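Local atomic coordinates of purine nucleoside phosphorylase (Grouper iridovirus, PDB entry 3KHS), a protein that probably catalyses the reversible phosphorolysis of purine nucleosides to free purine base and ribose 1-phosphate, a step of purine salvage. Residues P195-P200 with V214-A219. Numbering follows the deposited sequence.
Sequences PSFETP and VGMSTA. With PO4 (phosphate ion), chain G.
Met216 lays its terminal methyl over the backbone of Pro195 and Ser196 and against the ring of Phe197. Its CG stands anti to the carbonyl carbon and the chain runs extended beyond it (chi3 -176°), which carries Met216 CE across to within 3.4 Å of Pro195 O and 3.8 Å of Phe197 CD1. Met216 SD lies 3.9 Å from Pro195 CA. The side chains of Phe197 and Met216 cross at about a right angle, CE meeting the CD1-CE1 side obliquely. An unbranched, flexible side chain suits this place, since it spans the gap between the loop and the end of the strand, whose nearest CA atoms, those of Pro195 and Met216, are 7.4 Å apart. Pro195 follows a cis peptide bond; its CB points away from 214-219, and its carbonyl O and CA meet the methionine. Further along the chain, Glu198 and Val214 meet tip to tip: the Glu198 chain bends at chi2 (-76°) and brings OE2 to 3.5 Å from Val214 CG1. The valine methyls thus line one side of the carboxylate, probably that of the base-binding glutamate, as in related PNPs.

The contact joins the loop after strand 184-191 to the end of strand 213-215. A Tris molecule, probably from the crystallisation liquor, is hydrogen-bonded to Met216 N, consistent with a nucleoside pocket. Next along, Ser217 OG donates a 2.7 Å hydrogen bond to PO4 O3, in what is probably the phosphate site. Segment 195-200 faces the second subunit: Ser196 OG bonds Asn142 of that subunit, and Phe197 packs on Phe156 of the same subunit. Thioether, carbonyl and ring meet by van der Waals packing alone, which implies a weakly directional, largely apolar wall beside the pocket.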
loop_
_atom_site.group_PDB
_atom_site.type_symbol
_atom_site.label_atom_id
_atom_site.label_comp_id
_atom_site.label_asym_id
_atom_site.label_seq_id
_atom_site.Cartn_x
_atom_site.Cartn_y
_atom_site.Cartn_z
ATOM N N PRO B 195 4.568 -11.492 -4.009
ATOM C CA PRO B 195 5.176 -12.305 -5.062
ATOM C C PRO B 195 4.148 -12.864 -6.045
ATOM O O PRO B 195 4.510 -13.466 -7.038
ATOM C CB PRO B 195 5.893 -13.413 -4.276
ATOM C CG PRO B 195 5.012 -13.625 -3.112
ATOM C CD PRO B 195 4.612 -12.197 -2.710
ATOM N N SER B 196 2.861 -12.687 -5.761
ATOM C CA SER B 196 1.829 -13.186 -6.676
ATOM C C SER B 196 1.730 -12.247 -7.871
ATOM O O SER B 196 1.844 -11.025 -7.725
ATOM C CB SER B 196 0.496 -13.220 -5.995
ATOM O OG SER B 196 0.221 -11.915 -5.497
ATOM N N PHE B 197 1.533 -12.815 -9.055
ATOM C CA PHE B 197 1.397 -12.008 -10.250
ATOM C C PHE B 197 0.034 -11.367 -10.161
ATOM O O PHE B 197 -0.833 -11.824 -9.384
ATOM C CB PHE B 197 1.536 -12.868 -11.511
ATOM C CG PHE B 197 2.958 -13.331 -11.766
ATOM C CD1 PHE B 197 4.010 -12.403 -11.814
ATOM C CD2 PHE B 197 3.248 -14.683 -11.979
ATOM C CE1 PHE B 197 5.328 -12.813 -12.073
ATOM C CE2 PHE B 197 4.567 -15.106 -12.238
ATOM C CZ PHE B 197 5.605 -14.167 -12.284
ATOM N N GLU B 198 -0.171 -10.299 -10.918
ATOM C CA GLU B 198 -1.441 -9.601 -10.828
ATOM C C GLU B 198 -2.618 -10.241 -11.569
ATOM O O GLU B 198 -2.440 -11.024 -12.523
ATOM C CB GLU B 198 -1.296 -8.139 -11.271
ATOM C CG GLU B 198 -0.320 -7.836 -12.376
ATOM C CD GLU B 198 1.158 -7.863 -11.943
ATOM O OE1 GLU B 198 1.505 -7.430 -10.807
ATOM O OE2 GLU B 198 1.982 -8.325 -12.768
ATOM N N THR B 199 -3.829 -9.932 -11.099
ATOM C CA THR B 199 -5.004 -10.454 -11.764
ATOM C C THR B 199 -5.194 -9.659 -13.042
ATOM O O THR B 199 -4.576 -8.604 -13.225
ATOM C CB THR B 199 -6.260 -10.308 -10.932
ATOM O OG1 THR B 199 -6.477 -8.928 -10.625
ATOM C CG2 THR B 199 -6.158 -11.150 -9.676
ATOM N N PRO B 200 -6.034 -10.168 -13.964
ATOM C CA PRO B 200 -6.251 -9.428 -15.210
ATOM C C PRO B 200 -6.809 -8.036 -14.903
ATOM O O PRO B 200 -6.429 -7.046 -15.532
ATOM C CB PRO B 200 -7.254 -10.301 -15.968
ATOM C CG PRO B 200 -6.883 -11.678 -15.523
ATOM C CD PRO B 200 -6.692 -11.482 -14.019
ATOM N N VAL B 214 6.187 -4.627 -15.798
ATOM C CA VAL B 214 5.950 -4.749 -14.356
ATOM C C VAL B 214 6.871 -5.777 -13.725
ATOM O O VAL B 214 7.085 -6.863 -14.268
ATOM C CB VAL B 214 4.481 -5.137 -14.061
ATOM C CG1 VAL B 214 4.133 -6.451 -14.732
ATOM C CG2 VAL B 214 4.250 -5.237 -12.569
ATOM N N GLY B 215 7.442 -5.408 -12.584
ATOM C CA GLY B 215 8.330 -6.305 -11.870
ATOM C C GLY B 215 8.251 -6.061 -10.361
ATOM O O GLY B 215 7.538 -5.176 -9.912
ATOM N N MET B 216 9.001 -6.807 -9.565
ATOM C CA MET B 216 8.898 -6.629 -8.129
ATOM C C MET B 216 10.167 -6.103 -7.450
ATOM O O MET B 216 10.434 -6.430 -6.277
ATOM C CB MET B 216 8.451 -7.951 -7.497
ATOM C CG MET B 216 7.159 -8.539 -8.122
ATOM S SD MET B 216 7.022 -10.319 -7.834
ATOM C CE MET B 216 5.544 -10.735 -8.763
ATOM N N SER B 217 10.918 -5.260 -8.165
ATOM C CA SER B 217 12.161 -4.714 -7.615
ATOM C C SER B 217 12.589 -3.423 -8.265
ATOM O O SER B 217 11.777 -2.670 -8.788
ATOM C CB SER B 217 13.306 -5.700 -7.804
ATOM O OG SER B 217 13.657 -5.787 -9.170
ATOM N N THR B 218 13.895 -3.166 -8.189
ATOM C CA THR B 218 14.518 -1.997 -8.820
ATOM C C THR B 218 14.122 -0.593 -8.392
ATOM O O THR B 218 14.979 0.209 -8.072
ATOM C CB THR B 218 14.329 -2.098 -10.343
ATOM O OG1 THR B 218 14.968 -3.297 -10.801
ATOM C CG2 THR B 218 14.918 -0.875 -11.078
ATOM N N ALA B 219 12.828 -0.287 -8.402
ATOM C CA ALA B 219 12.368 1.055 -8.053
ATOM C C ALA B 219 12.798 1.535 -6.675
ATOM O O ALA B 219 13.279 2.659 -6.544
ATOM C CB ALA B 219 10.827 1.148 -8.175
HETATM P P PO4 G . 14.219 -9.326 -10.410
HETATM O O1 PO4 G . 15.066 -9.427 -11.628
HETATM O O2 PO4 G . 15.091 -9.168 -9.202
HETATM O O3 PO4 G . 13.321 -8.138 -10.510
HETATM O O4 PO4 G . 13.399 -10.561 -10.282
#